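Local coordinates for hypothetical protein (PDB 4JJA) that probably acts on peptidoglycan as an exported exo-beta-N-acetylmuramidase of the NamZ type, although its function has not been established directly, at residues A[14-19]-A[198-203]; A[252-257]-A[285-290]; A[97-102]-A[131-136]; A[148-153]-A[353-358]. One frame throughout, in Å; residues are numbered along the deposited sequence. Where two conformers were deposited one is given.

The four contacts sit in different parts of a NamZ-like chain, and their chemistry changes with place. Contact 1 packs a helix on the outermost strand 197-200 of the Rossmann-like parallel sheet; contact 3, its centre about 21 Å away, joins the ends of two helices just before the interior strands 104-107 and 136-140. Both are only partly buried, but contact 1 is wholly apolar, whereas contact 3 adds an arginine bound to a backbone carbonyl. Contact 2, about 43 Å from contact 1 between centres and on the opposite side of the chain's centre, is a strand pairing held by main-chain hydrogen bonds. Contact 4 is the buried one, and it alone joins the N-terminal part to the C-terminal part, mainly through valine side chains, with no hydrogen bond across.

Contact 1. Residues A[14-19]-A[198-203]; sequences KAYFPI and TVIPCK
Ile200 meets Ala15, Tyr16 and Ile19 where helix 13-20 packs on the last strand of a parallel, Rossmann-like sheet, an example of helix-on-sheet packing carried by apolar side chains, the isoleucines Ile19 and Ile200 foremost. The short helix and strand segments run in roughly opposed directions, at 147°, with their axes 9.8 Å apart, and no hydrogen bond joins them. Ile200 splits its branches among its partners. With CG1 beside the backbone N and anti to the carbonyl carbon (chi1 -53°), that methylene reaches CB of Tyr16, 4.0 Å from Ile200 CG1, while the other branch, CG2, turns to the methyl of Ala15. The tyrosine's nearest atom is CB, with the ring approached only obliquely: CG stands between the backbone N and the carbonyl carbon (chi1 68°), and the phenol leads away to bond through OH to the carbonyl of Ala10. The ring is thus tied at its polar end while its root packs against the strand. Leu138 and Leu140 of the adjoining strand 136-140 also touch Ile200, continuing the apolar layer under the helix. One turn along, Ile19 extends its chain so that CD1 lies 4.2 Å from CD1 of Ile200 and 4.4 Å from CG2 of Thr198.

Contact 2. Residues A[252-257]-A[285-290]; sequences QVYGHP and HGVNLS
Tyr254 and Val287 form a hydrogen-bonded pair in the antiparallel pairing of strands 253-256 and 284-288, whose short segments run at 173° with axes 4.5 Å apart. The two bonds of this pair are reciprocal, Val287 N to Tyr254 O at 2.9 Å and Tyr254 N to Val287 O at 3.1 Å. His256 and His285 also exchange two bonds, but with each donor above the acceptor's carbonyl plane. Between the pairs, Gly255 and Gly286 bring the backbones close, their CA atoms 4.0 Å apart, with Gly286 CA in a CA-H...O contact with Tyr254 O. Past Asn288, Leu289 N continues the pairing to Gln252 O at 2.8 Å. Tyr254 CG lies between the backbone N and the carbonyl carbon (chi1 66°), which starts the ring toward its place beside Val287. The valine sets CB over the phenol face, 4.0 Å from the Tyr254 ring centroid, a CH-pi contact, while Leu289 CD1 comes to the ring edge. At the strand's end Asn288 OD1 accepts from Ser290 N, an Asx turn, and also from Ser290 OG. Strand 284-288 is the middle one of three, with strand 265-266 on its other side. Leu289 reaches helix 224-233, and the Tyr254 hydroxyl bonds to Asp309 of helix 305-314.

Contact 3. Residues A[97-102]-A[131-136]; sequences ASMKKF and AEYDRK
Arg135, just past the end of helix 119-132, reaches across to Met99 and Phe102 in segment 97-102, and its course shows how a long side chain can join apolar packing to backbone recognition. In the conformer described here, its CB touches the phenyl ring of Phe102, 4.2 Å from CE2. The next carbon, CG, meets the terminal methyl of the selenomethionine Met99, and the chain then bends at chi2 (-57°), which sets CD near Phe102 O. The guanidinium lies with this carbonyl oxygen over the centre of one face, 3.1 Å above its plane; the angle there is too poor for a hydrogen bond. Phe102 O is 3.2 Å from Arg135 CZ and nearer to it than to NH1, which makes no bond across the contact. Bonding goes instead to Met99 O, which takes NH2 of Arg135 at 3.3 Å and, weakly, NE at the same distance. Lys100 CA lies at the guanidinium edge. Elsewhere in the contact, Met99 CB sits over the Tyr133 ring face, offset toward its rim, in a CH-pi contact. Asp134, with positive phi, is the C-prime residue of a Schellman motif that ends the helix, with Arg135 N bonded back to Cys130 O. In this conformer two donors thus converge on one carbonyl of the beta turn from Met99 to Phe102, while another carbonyl oxygen faces the cation; both oxygens may help to stabilise its positive charge.

Contact 4. Residues A[148-153]-A[353-358]; sequences HYVDGP and RDVERF
An irregular segment, 148-153, lies against helix 352-362, with Val150 facing Val355; the nearest CA atoms are those of Asp151 and Val355, 6.0 Å apart, and no hydrogen bond spans the two segments. Val355 enters with both methyls. Its CG1, anti to the backbone N (chi1 166°), lies 3.5 Å from Val150 O and 3.9 Å from Val150 CG1, and the two valine side chains run alongside each other, pointing opposite ways. The second methyl, CG2, packs on the main chain, 3.7 Å from Asp151 CA and 3.6 Å from Gly152 O, a carbonyl oxygen buried here with no partner in the model. Val150 CG1 also touches Phe358 at CD2, 4.0 Å away, the side chains crossing at about a right angle. Gly152 has backbone angles (phi 93°) that only glycine tolerates easily. Asp354 presents OD2 to Pro153 CA and bonds through that oxygen to Ile154 N, while its OD1 forms a salt bridge with NH2 of Arg357. This is apolar loop-on-helix packing, joining the loop after strand 136-140 of the Rossmann-like N-terminal part to a helix of the C-terminal part of this NamZ-like chain.

Contact 1. Residues A[14-19]-A[198-203]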
loop_
_atom_site.group_PDB
_atom_site.type_symbol
_atom_site.label_atom_id
_atom_site.label_comp_id
_atom_site.label_asym_id
_atom_site.label_seq_id
_atom_site.Cartn_x
_atom_site.Cartn_y
_atom_site.Cartn_z
ATOM N N LYS A 14 3.180 26.080 -7.285
ATOM C CA LYS A 14 2.772 27.382 -6.746
ATOM C C LYS A 14 1.987 27.247 -5.433
ATOM O O LYS A 14 1.961 28.179 -4.595
ATOM C CB LYS A 14 2.061 28.225 -7.830
ATOM C CG LYS A 14 3.009 28.630 -8.970
ATOM C CD LYS A 14 2.290 29.160 -10.215
ATOM C CE LYS A 14 1.186 30.157 -9.836
ATOM N NZ LYS A 14 0.218 30.429 -10.985
ATOM N N ALA A 15 1.418 26.081 -5.187
ATOM C CA ALA A 15 0.732 25.816 -3.939
ATOM C C ALA A 15 1.631 25.559 -2.745
ATOM O O ALA A 15 1.262 25.882 -1.639
ATOM C CB ALA A 15 -0.294 24.645 -4.085
ATOM N N TYR A 16 2.804 25.000 -2.953
ATOM C CA TYR A 16 3.642 24.634 -1.818
ATOM C C TYR A 16 5.041 25.199 -1.805
ATOM O O TYR A 16 5.641 25.207 -0.745
ATOM C CB TYR A 16 3.674 23.127 -1.619
ATOM C CG TYR A 16 4.360 22.327 -2.677
ATOM C CD1 TYR A 16 5.721 22.070 -2.586
ATOM C CD2 TYR A 16 3.686 21.846 -3.810
ATOM C CE1 TYR A 16 6.394 21.372 -3.528
ATOM C CE2 TYR A 16 4.377 21.146 -4.787
ATOM C CZ TYR A 16 5.725 20.885 -4.651
ATOM O OH TYR A 16 6.430 20.168 -5.604
ATOM N N PHE A 17 5.562 25.733 -2.897
ATOM C CA PHE A 17 6.884 26.376 -2.840
ATOM C C PHE A 17 6.944 27.444 -1.742
ATOM O O PHE A 17 7.895 27.482 -0.981
ATOM C CB PHE A 17 7.318 26.893 -4.202
ATOM C CG PHE A 17 8.005 25.879 -5.091
ATOM C CD1 PHE A 17 7.896 24.515 -4.885
ATOM C CD2 PHE A 17 8.655 26.300 -6.215
ATOM C CE1 PHE A 17 8.505 23.634 -5.714
ATOM C CE2 PHE A 17 9.290 25.408 -7.040
ATOM C CZ PHE A 17 9.223 24.089 -6.799
ATOM N N PRO A 18 5.903 28.247 -1.553
ATOM C CA PRO A 18 5.987 29.239 -0.447
ATOM C C PRO A 18 6.028 28.626 0.935
ATOM O O PRO A 18 6.580 29.250 1.864
ATOM C CB PRO A 18 4.744 30.085 -0.651
ATOM C CG PRO A 18 4.566 30.038 -2.173
ATOM C CD PRO A 18 4.835 28.568 -2.493
ATOM N N ILE A 19 5.433 27.466 1.122
ATOM C CA ILE A 19 5.487 26.775 2.409
ATOM C C ILE A 19 6.930 26.392 2.729
ATOM O O ILE A 19 7.333 26.422 3.889
ATOM C CB ILE A 19 4.576 25.475 2.417
ATOM C CG1 ILE A 19 3.132 25.833 2.160
ATOM C CG2 ILE A 19 4.639 24.773 3.727
ATOM C CD1 ILE A 19 2.209 24.656 1.964
ATOM N N THR A 198 -0.286 19.397 6.682
ATOM C CA THR A 198 -0.912 20.093 5.569
ATOM C C THR A 198 -0.869 19.174 4.368
ATOM O O THR A 198 0.169 18.565 4.105
ATOM C CB THR A 198 -0.139 21.366 5.236
ATOM O OG1 THR A 198 -0.110 22.209 6.382
ATOM C CG2 THR A 198 -0.688 22.091 3.974
ATOM N N VAL A 199 -2.007 19.002 3.711
ATOM C CA VAL A 199 -2.095 18.210 2.489
ATOM C C VAL A 199 -2.305 19.150 1.299
ATOM O O VAL A 199 -3.178 20.008 1.339
ATOM C CB VAL A 199 -3.212 17.147 2.542
ATOM C CG1 VAL A 199 -3.160 16.299 1.284
ATOM C CG2 VAL A 199 -3.140 16.335 3.835
ATOM N N ILE A 200 -1.510 18.959 0.241
ATOM C CA ILE A 200 -1.767 19.562 -1.067
ATOM C C ILE A 200 -2.531 18.495 -1.861
ATOM O O ILE A 200 -1.964 17.489 -2.282
ATOM C CB ILE A 200 -0.482 19.942 -1.827
ATOM C CG1 ILE A 200 0.425 20.808 -0.942
ATOM C CG2 ILE A 200 -0.839 20.606 -3.164
ATOM C CD1 ILE A 200 -0.204 22.131 -0.430
ATOM N N PRO A 201 -3.849 18.647 -2.010
ATOM C CA PRO A 201 -4.643 17.610 -2.663
ATOM C C PRO A 201 -4.417 17.549 -4.152
ATOM O O PRO A 201 -4.056 18.541 -4.779
ATOM C CB PRO A 201 -6.104 18.030 -2.355
ATOM C CG PRO A 201 -6.044 18.909 -1.186
ATOM C CD PRO A 201 -4.722 19.613 -1.316
ATOM N N CYS A 202 -4.659 16.382 -4.721
ATOM C CA CYS A 202 -4.699 16.277 -6.153
ATOM C C CYS A 202 -5.853 17.107 -6.726
ATOM O O CYS A 202 -6.881 17.271 -6.066
ATOM C CB CYS A 202 -4.979 14.845 -6.576
ATOM S SG CYS A 202 -3.780 13.624 -6.026
ATOM N N LYS A 203 -5.679 17.549 -7.965
ATOM C CA LYS A 203 -6.786 18.145 -8.730
ATOM C C LYS A 203 -7.271 17.144 -9.753
ATOM O O LYS A 203 -6.524 16.250 -10.157
ATOM C CB LYS A 203 -6.367 19.415 -9.431
ATOM C CG LYS A 203 -5.943 20.505 -8.453
ATOM C CD LYS A 203 -5.525 21.792 -9.175
ATOM C CE LYS A 203 -5.430 22.972 -8.238
ATOM N NZ LYS A 203 -6.474 23.025 -7.173
#

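Contact 2. Residues A[252-257]-A[285-290]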
loop_
_atom_site.group_PDB
_atom_site.type_symbol
_atom_site.label_atom_id
_atom_site.label_comp_id
_atom_site.label_asym_id
_atom_site.label_seq_id
_atom_site.Cartn_x
_atom_site.Cartn_y
_atom_site.Cartn_z
ATOM N N GLN A 252 -1.028 -12.111 -10.664
ATOM C CA GLN A 252 -2.018 -12.280 -11.718
ATOM C C GLN A 252 -2.321 -13.734 -12.023
ATOM O O GLN A 252 -3.018 -14.048 -12.972
ATOM C CB GLN A 252 -1.567 -11.563 -12.989
ATOM C CG GLN A 252 -1.403 -10.053 -12.836
ATOM C CD GLN A 252 -0.441 -9.490 -13.838
ATOM O OE1 GLN A 252 -0.856 -9.195 -14.965
ATOM N NE2 GLN A 252 0.839 -9.414 -13.495
ATOM N N VAL A 253 -1.740 -14.632 -11.213
ATOM C CA VAL A 253 -1.909 -16.084 -11.293
ATOM C C VAL A 253 -1.926 -16.652 -9.883
ATOM O O VAL A 253 -1.473 -15.973 -8.938
ATOM C CB VAL A 253 -0.777 -16.741 -12.137
ATOM C CG1 VAL A 253 -0.625 -16.144 -13.536
ATOM C CG2 VAL A 253 0.545 -16.670 -11.357
ATOM N N TYR A 254 -2.391 -17.888 -9.749
ATOM C CA TYR A 254 -2.133 -18.618 -8.510
ATOM C C TYR A 254 -1.970 -20.085 -8.819
ATOM O O TYR A 254 -2.568 -20.604 -9.747
ATOM C CB TYR A 254 -3.190 -18.373 -7.431
ATOM C CG TYR A 254 -4.564 -18.883 -7.723
ATOM C CD1 TYR A 254 -5.475 -18.099 -8.444
ATOM C CD2 TYR A 254 -4.987 -20.124 -7.279
ATOM C CE1 TYR A 254 -6.780 -18.539 -8.647
ATOM C CE2 TYR A 254 -6.267 -20.564 -7.509
ATOM C CZ TYR A 254 -7.169 -19.785 -8.183
ATOM O OH TYR A 254 -8.460 -20.218 -8.416
ATOM N N GLY A 255 -1.121 -20.770 -8.067
ATOM C CA GLY A 255 -0.942 -22.185 -8.311
ATOM C C GLY A 255 0.028 -22.804 -7.326
ATOM O O GLY A 255 0.654 -22.126 -6.535
ATOM N N HIS A 256 0.171 -24.129 -7.407
ATOM C CA HIS A 256 0.970 -24.866 -6.442
ATOM C C HIS A 256 1.324 -26.212 -7.059
ATOM O O HIS A 256 0.544 -26.754 -7.852
ATOM C CB HIS A 256 0.118 -25.063 -5.167
ATOM C CG HIS A 256 0.835 -25.690 -4.026
ATOM N ND1 HIS A 256 1.038 -27.052 -3.955
ATOM C CD2 HIS A 256 1.487 -25.133 -2.981
ATOM C CE1 HIS A 256 1.761 -27.307 -2.886
ATOM N NE2 HIS A 256 2.048 -26.168 -2.269
ATOM N N PRO A 257 2.498 -26.762 -6.703
ATOM C CA PRO A 257 2.854 -28.068 -7.316
ATOM C C PRO A 257 1.910 -29.234 -7.048
ATOM O O PRO A 257 1.912 -30.186 -7.806
ATOM C CB PRO A 257 4.216 -28.370 -6.757
ATOM C CG PRO A 257 4.598 -27.267 -5.907
ATOM C CD PRO A 257 3.572 -26.215 -5.879
ATOM N N HIS A 285 0.619 -25.726 -10.703
ATOM C CA HIS A 285 -0.608 -25.871 -11.451
ATOM C C HIS A 285 -1.638 -24.918 -10.864
ATOM O O HIS A 285 -1.741 -24.820 -9.642
ATOM C CB HIS A 285 -1.089 -27.295 -11.330
ATOM C CG HIS A 285 -0.082 -28.278 -11.828
ATOM N ND1 HIS A 285 0.171 -28.496 -13.163
ATOM C CD2 HIS A 285 0.801 -29.049 -11.149
ATOM C CE1 HIS A 285 1.132 -29.390 -13.281
ATOM N NE2 HIS A 285 1.552 -29.737 -12.086
ATOM N N GLY A 286 -2.413 -24.257 -11.718
ATOM C CA GLY A 286 -3.376 -23.324 -11.226
ATOM C C GLY A 286 -4.121 -22.540 -12.269
ATOM O O GLY A 286 -4.533 -23.101 -13.279
ATOM N N VAL A 287 -4.254 -21.235 -12.030
ATOM C CA VAL A 287 -5.179 -20.370 -12.746
ATOM C C VAL A 287 -4.486 -19.109 -13.185
ATOM O O VAL A 287 -3.718 -18.521 -12.433
ATOM C CB VAL A 287 -6.392 -20.029 -11.872
ATOM C CG1 VAL A 287 -7.346 -19.108 -12.558
ATOM C CG2 VAL A 287 -7.126 -21.288 -11.469
ATOM N N ASN A 288 -4.700 -18.730 -14.445
ATOM C CA ASN A 288 -4.170 -17.480 -15.001
ATOM C C ASN A 288 -5.305 -16.447 -15.011
ATOM O O ASN A 288 -6.283 -16.643 -15.712
ATOM C CB ASN A 288 -3.642 -17.763 -16.431
ATOM C CG ASN A 288 -2.990 -16.575 -17.090
ATOM O OD1 ASN A 288 -3.023 -15.479 -16.592
ATOM N ND2 ASN A 288 -2.462 -16.799 -18.304
ATOM N N LEU A 289 -5.138 -15.380 -14.244
ATOM C CA LEU A 289 -6.125 -14.322 -14.092
ATOM C C LEU A 289 -5.751 -13.104 -14.902
ATOM O O LEU A 289 -6.461 -12.094 -14.836
ATOM C CB LEU A 289 -6.341 -13.927 -12.613
ATOM C CG LEU A 289 -6.786 -15.085 -11.727
ATOM C CD1 LEU A 289 -6.696 -14.616 -10.247
ATOM C CD2 LEU A 289 -8.177 -15.603 -12.089
ATOM N N SER A 290 -4.674 -13.181 -15.674
ATOM C CA SER A 290 -4.102 -11.972 -16.283
ATOM C C SER A 290 -4.933 -11.410 -17.408
ATOM O O SER A 290 -4.654 -10.287 -17.816
ATOM C CB SER A 290 -2.681 -12.251 -16.750
ATOM O OG SER A 290 -2.652 -13.128 -17.840
HETATM O O HOH W 1 -2.149 -8.795 -17.326
#

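Contact 3. Residues A[97-102]-A[131-136]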
loop_
_atom_site.group_PDB
_atom_site.type_symbol
_atom_site.label_atom_id
_atom_site.label_comp_id
_atom_site.label_asym_id
_atom_site.label_seq_id
_atom_site.Cartn_x
_atom_site.Cartn_y
_atom_site.Cartn_z
ATOM N N ALA A 97 18.855 13.103 16.596
ATOM C CA ALA A 97 19.794 13.887 15.808
ATOM C C ALA A 97 19.175 14.258 14.469
ATOM O O ALA A 97 19.240 15.425 14.051
ATOM C CB ALA A 97 21.145 13.151 15.605
ATOM N N SER A 98 18.515 13.282 13.821
ATOM C CA SER A 98 17.953 13.517 12.499
ATOM C C SER A 98 16.776 14.477 12.592
ATOM O O SER A 98 16.660 15.361 11.780
ATOM C CB SER A 98 17.516 12.196 11.841
ATOM O OG SER A 98 18.648 11.403 11.552
HETATM N N MSE A 99 15.948 14.328 13.607
HETATM C CA MSE A 99 14.785 15.200 13.770
HETATM C C MSE A 99 15.171 16.649 13.958
HETATM O O MSE A 99 14.482 17.549 13.503
HETATM C CB MSE A 99 13.940 14.746 14.953
HETATM C CG MSE A 99 13.368 13.335 14.810
HETATM SE SE MSE A 99 12.263 13.095 13.277
HETATM C CE MSE A 99 10.947 14.478 13.654
ATOM N N LYS A 100 16.295 16.893 14.612
ATOM C CA LYS A 100 16.772 18.265 14.813
ATOM C C LYS A 100 17.259 18.968 13.559
ATOM O O LYS A 100 17.394 20.192 13.571
ATOM C CB LYS A 100 17.831 18.311 15.903
ATOM C CG LYS A 100 17.243 18.012 17.243
ATOM C CD LYS A 100 18.282 17.974 18.316
ATOM C CE LYS A 100 17.670 18.070 19.686
ATOM N NZ LYS A 100 18.735 18.197 20.672
ATOM N N LYS A 101 17.509 18.215 12.510
ATOM C CA LYS A 101 18.133 18.736 11.312
ATOM C C LYS A 101 17.155 19.464 10.389
ATOM O O LYS A 101 17.600 20.184 9.495
ATOM C CB LYS A 101 18.827 17.636 10.541
ATOM C CG LYS A 101 19.950 16.977 11.332
ATOM C CD LYS A 101 20.644 15.876 10.536
ATOM C CE LYS A 101 21.664 15.103 11.421
ATOM N NZ LYS A 101 22.843 15.927 11.744
ATOM N N PHE A 102 15.864 19.235 10.556
ATOM C CA PHE A 102 14.877 19.804 9.623
ATOM C C PHE A 102 13.715 20.464 10.312
ATOM O O PHE A 102 13.419 20.192 11.468
ATOM C CB PHE A 102 14.360 18.741 8.626
ATOM C CG PHE A 102 13.560 17.611 9.237
ATOM C CD1 PHE A 102 14.200 16.474 9.684
ATOM C CD2 PHE A 102 12.178 17.683 9.343
ATOM C CE1 PHE A 102 13.484 15.399 10.228
ATOM C CE2 PHE A 102 11.442 16.619 9.864
ATOM C CZ PHE A 102 12.094 15.476 10.321
ATOM N N ALA A 131 5.287 14.817 15.621
ATOM C CA ALA A 131 4.417 15.313 16.666
ATOM C C ALA A 131 5.263 15.576 17.913
ATOM O O ALA A 131 5.159 16.652 18.519
ATOM C CB ALA A 131 3.281 14.323 17.010
ATOM N N GLU A 132 6.104 14.602 18.268
ATOM C CA GLU A 132 6.897 14.680 19.523
ATOM C C GLU A 132 7.870 15.865 19.421
ATOM O O GLU A 132 8.142 16.555 20.423
ATOM C CB GLU A 132 7.635 13.343 19.720
ATOM C CG GLU A 132 8.421 13.191 21.047
ATOM C CD GLU A 132 9.143 11.849 21.191
ATOM O OE1 GLU A 132 8.974 10.930 20.341
ATOM O OE2 GLU A 132 9.924 11.725 22.171
ATOM N N TYR A 133 8.449 16.092 18.244
ATOM C CA TYR A 133 9.476 17.121 18.026
ATOM C C TYR A 133 8.964 18.440 17.441
ATOM O O TYR A 133 9.753 19.303 17.061
ATOM C CB TYR A 133 10.622 16.553 17.166
ATOM C CG TYR A 133 11.492 15.590 17.913
ATOM C CD1 TYR A 133 11.145 14.266 18.057
ATOM C CD2 TYR A 133 12.659 16.044 18.547
ATOM C CE1 TYR A 133 11.936 13.378 18.768
ATOM C CE2 TYR A 133 13.467 15.165 19.274
ATOM C CZ TYR A 133 13.093 13.837 19.385
ATOM O OH TYR A 133 13.877 12.952 20.097
ATOM N N ASP A 134 7.649 18.571 17.329
ATOM C CA ASP A 134 7.012 19.794 16.861
ATOM C C ASP A 134 7.402 20.185 15.433
ATOM O O ASP A 134 7.492 21.381 15.122
ATOM C CB ASP A 134 7.285 20.942 17.864
ATOM C CG ASP A 134 6.342 22.128 17.693
ATOM O OD1 ASP A 134 5.144 21.958 17.351
ATOM O OD2 ASP A 134 6.812 23.262 17.908
ATOM N N ARG A 135 7.547 19.174 14.546
ATOM C CA ARG A 135 7.837 19.439 13.140
ATOM C C ARG A 135 6.572 19.305 12.305
ATOM O O ARG A 135 5.689 18.515 12.632
ATOM C CB ARG A 135 8.893 18.476 12.622
ATOM C CG ARG A 135 10.058 18.395 13.573
ATOM C CD ARG A 135 10.627 19.773 13.789
ATOM N NE ARG A 135 11.994 19.654 14.219
ATOM C CZ ARG A 135 12.768 20.682 14.531
ATOM N NH1 ARG A 135 12.294 21.907 14.506
ATOM N NH2 ARG A 135 14.022 20.469 14.878
ATOM N N LYS A 136 6.493 20.077 11.241
ATOM C CA LYS A 136 5.352 20.049 10.343
ATOM C C LYS A 136 5.565 18.982 9.279
ATOM O O LYS A 136 6.664 18.715 8.854
ATOM C CB LYS A 136 5.207 21.372 9.640
ATOM C CG LYS A 136 4.909 22.575 10.512
ATOM C CD LYS A 136 4.715 23.810 9.603
ATOM C CE LYS A 136 6.029 24.378 9.057
#

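Contact 4. Residues A[148-153]-A[353-358]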
loop_
_atom_site.group_PDB
_atom_site.type_symbol
_atom_site.label_atom_id
_atom_site.label_comp_id
_atom_site.label_asym_id
_atom_site.label_seq_id
_atom_site.Cartn_x
_atom_site.Cartn_y
_atom_site.Cartn_z
ATOM N N HIS A 148 -11.350 3.601 -5.126
ATOM C CA HIS A 148 -12.709 3.597 -5.614
ATOM C C HIS A 148 -13.633 2.731 -4.783
ATOM O O HIS A 148 -14.844 2.695 -5.066
ATOM C CB HIS A 148 -12.759 3.147 -7.082
ATOM C CG HIS A 148 -12.086 1.829 -7.335
ATOM N ND1 HIS A 148 -10.718 1.686 -7.231
ATOM C CD2 HIS A 148 -12.580 0.607 -7.652
ATOM C CE1 HIS A 148 -10.404 0.418 -7.477
ATOM N NE2 HIS A 148 -11.515 -0.260 -7.753
ATOM N N TYR A 149 -13.113 2.023 -3.786
ATOM C CA TYR A 149 -13.945 1.197 -2.930
ATOM C C TYR A 149 -13.311 1.026 -1.590
ATOM O O TYR A 149 -12.161 1.373 -1.375
ATOM C CB TYR A 149 -14.284 -0.146 -3.566
ATOM C CG TYR A 149 -13.184 -1.166 -3.722
ATOM C CD1 TYR A 149 -12.053 -0.937 -4.486
ATOM C CD2 TYR A 149 -13.313 -2.428 -3.107
ATOM C CE1 TYR A 149 -11.081 -1.969 -4.649
ATOM C CE2 TYR A 149 -12.379 -3.410 -3.277
ATOM C CZ TYR A 149 -11.278 -3.192 -4.064
ATOM O OH TYR A 149 -10.393 -4.220 -4.253
ATOM N N VAL A 150 -14.093 0.455 -0.672
ATOM C CA VAL A 150 -13.698 0.076 0.683
ATOM C C VAL A 150 -14.126 -1.390 0.831
ATOM O O VAL A 150 -15.248 -1.749 0.441
ATOM C CB VAL A 150 -14.358 0.966 1.738
ATOM C CG1 VAL A 150 -13.951 0.547 3.162
ATOM C CG2 VAL A 150 -14.028 2.445 1.458
ATOM N N ASP A 151 -13.250 -2.247 1.370
ATOM C CA ASP A 151 -13.618 -3.660 1.460
ATOM C C ASP A 151 -12.782 -4.370 2.499
ATOM O O ASP A 151 -11.653 -4.010 2.811
ATOM C CB ASP A 151 -13.429 -4.329 0.079
ATOM C CG ASP A 151 -14.414 -5.429 -0.219
ATOM O OD1 ASP A 151 -15.270 -5.726 0.611
ATOM O OD2 ASP A 151 -14.274 -5.981 -1.353
ATOM N N GLY A 152 -13.365 -5.461 2.978
ATOM C CA GLY A 152 -12.709 -6.353 3.908
ATOM C C GLY A 152 -13.009 -6.010 5.369
ATOM O O GLY A 152 -13.506 -4.938 5.680
ATOM N N PRO A 153 -12.734 -6.964 6.272
ATOM C CA PRO A 153 -12.913 -6.711 7.680
ATOM C C PRO A 153 -12.043 -5.566 8.179
ATOM O O PRO A 153 -10.908 -5.412 7.711
ATOM C CB PRO A 153 -12.463 -8.027 8.343
ATOM C CG PRO A 153 -12.265 -8.984 7.317
ATOM C CD PRO A 153 -12.106 -8.259 6.018
ATOM N N ARG A 353 -21.123 -4.800 7.056
ATOM C CA ARG A 353 -21.395 -3.813 8.081
ATOM C C ARG A 353 -20.146 -3.058 8.500
ATOM O O ARG A 353 -20.191 -1.832 8.628
ATOM C CB ARG A 353 -22.037 -4.464 9.301
ATOM C CG ARG A 353 -23.461 -4.927 8.987
ATOM C CD ARG A 353 -24.434 -3.790 8.976
ATOM N NE ARG A 353 -24.546 -3.284 10.317
ATOM C CZ ARG A 353 -25.663 -3.128 10.981
ATOM N NH1 ARG A 353 -26.828 -3.322 10.378
ATOM N NH2 ARG A 353 -25.573 -2.687 12.220
ATOM N N ASP A 354 -19.052 -3.782 8.689
ATOM C CA ASP A 354 -17.738 -3.149 9.045
ATOM C C ASP A 354 -17.435 -2.073 7.973
ATOM O O ASP A 354 -16.996 -0.965 8.281
ATOM C CB ASP A 354 -16.535 -4.144 9.028
ATOM C CG ASP A 354 -16.203 -4.819 10.357
ATOM O OD1 ASP A 354 -16.891 -4.555 11.392
ATOM O OD2 ASP A 354 -15.185 -5.652 10.311
ATOM N N VAL A 355 -17.598 -2.447 6.710
ATOM C CA VAL A 355 -17.287 -1.518 5.635
ATOM C C VAL A 355 -18.221 -0.290 5.687
ATOM O O VAL A 355 -17.759 0.848 5.530
ATOM C CB VAL A 355 -17.401 -2.213 4.266
ATOM C CG1 VAL A 355 -17.430 -1.233 3.103
ATOM C CG2 VAL A 355 -16.230 -3.225 4.068
ATOM N N GLU A 356 -19.527 -0.533 5.901
ATOM C CA GLU A 356 -20.515 0.567 6.037
ATOM C C GLU A 356 -20.062 1.535 7.102
ATOM O O GLU A 356 -19.975 2.746 6.874
ATOM C CB GLU A 356 -21.897 0.010 6.420
ATOM C CG GLU A 356 -22.534 -0.726 5.237
ATOM C CD GLU A 356 -23.869 -1.425 5.540
ATOM O OE1 GLU A 356 -24.377 -1.428 6.683
ATOM O OE2 GLU A 356 -24.381 -2.031 4.588
ATOM N N ARG A 357 -19.756 0.990 8.260
ATOM C CA ARG A 357 -19.347 1.802 9.391
ATOM C C ARG A 357 -18.053 2.539 9.138
ATOM O O ARG A 357 -17.947 3.709 9.511
ATOM C CB ARG A 357 -19.163 0.965 10.656
ATOM C CG ARG A 357 -20.508 0.452 11.287
ATOM C CD ARG A 357 -20.320 -0.334 12.610
ATOM N NE ARG A 357 -19.678 -1.640 12.507
ATOM C CZ ARG A 357 -20.309 -2.812 12.379
ATOM N NH1 ARG A 357 -21.637 -2.853 12.355
ATOM N NH2 ARG A 357 -19.600 -3.937 12.279
ATOM N N PHE A 358 -17.110 1.895 8.473
ATOM C CA PHE A 358 -15.863 2.614 8.172
ATOM C C PHE A 358 -16.077 3.766 7.200
ATOM O O PHE A 358 -15.434 4.801 7.318
ATOM C CB PHE A 358 -14.803 1.647 7.647
ATOM C CG PHE A 358 -13.456 2.305 7.550
ATOM C CD1 PHE A 358 -12.717 2.531 8.685
ATOM C CD2 PHE A 358 -12.917 2.715 6.347
ATOM C CE1 PHE A 358 -11.454 3.180 8.602
ATOM C CE2 PHE A 358 -11.695 3.363 6.264
ATOM C CZ PHE A 358 -10.970 3.557 7.408
#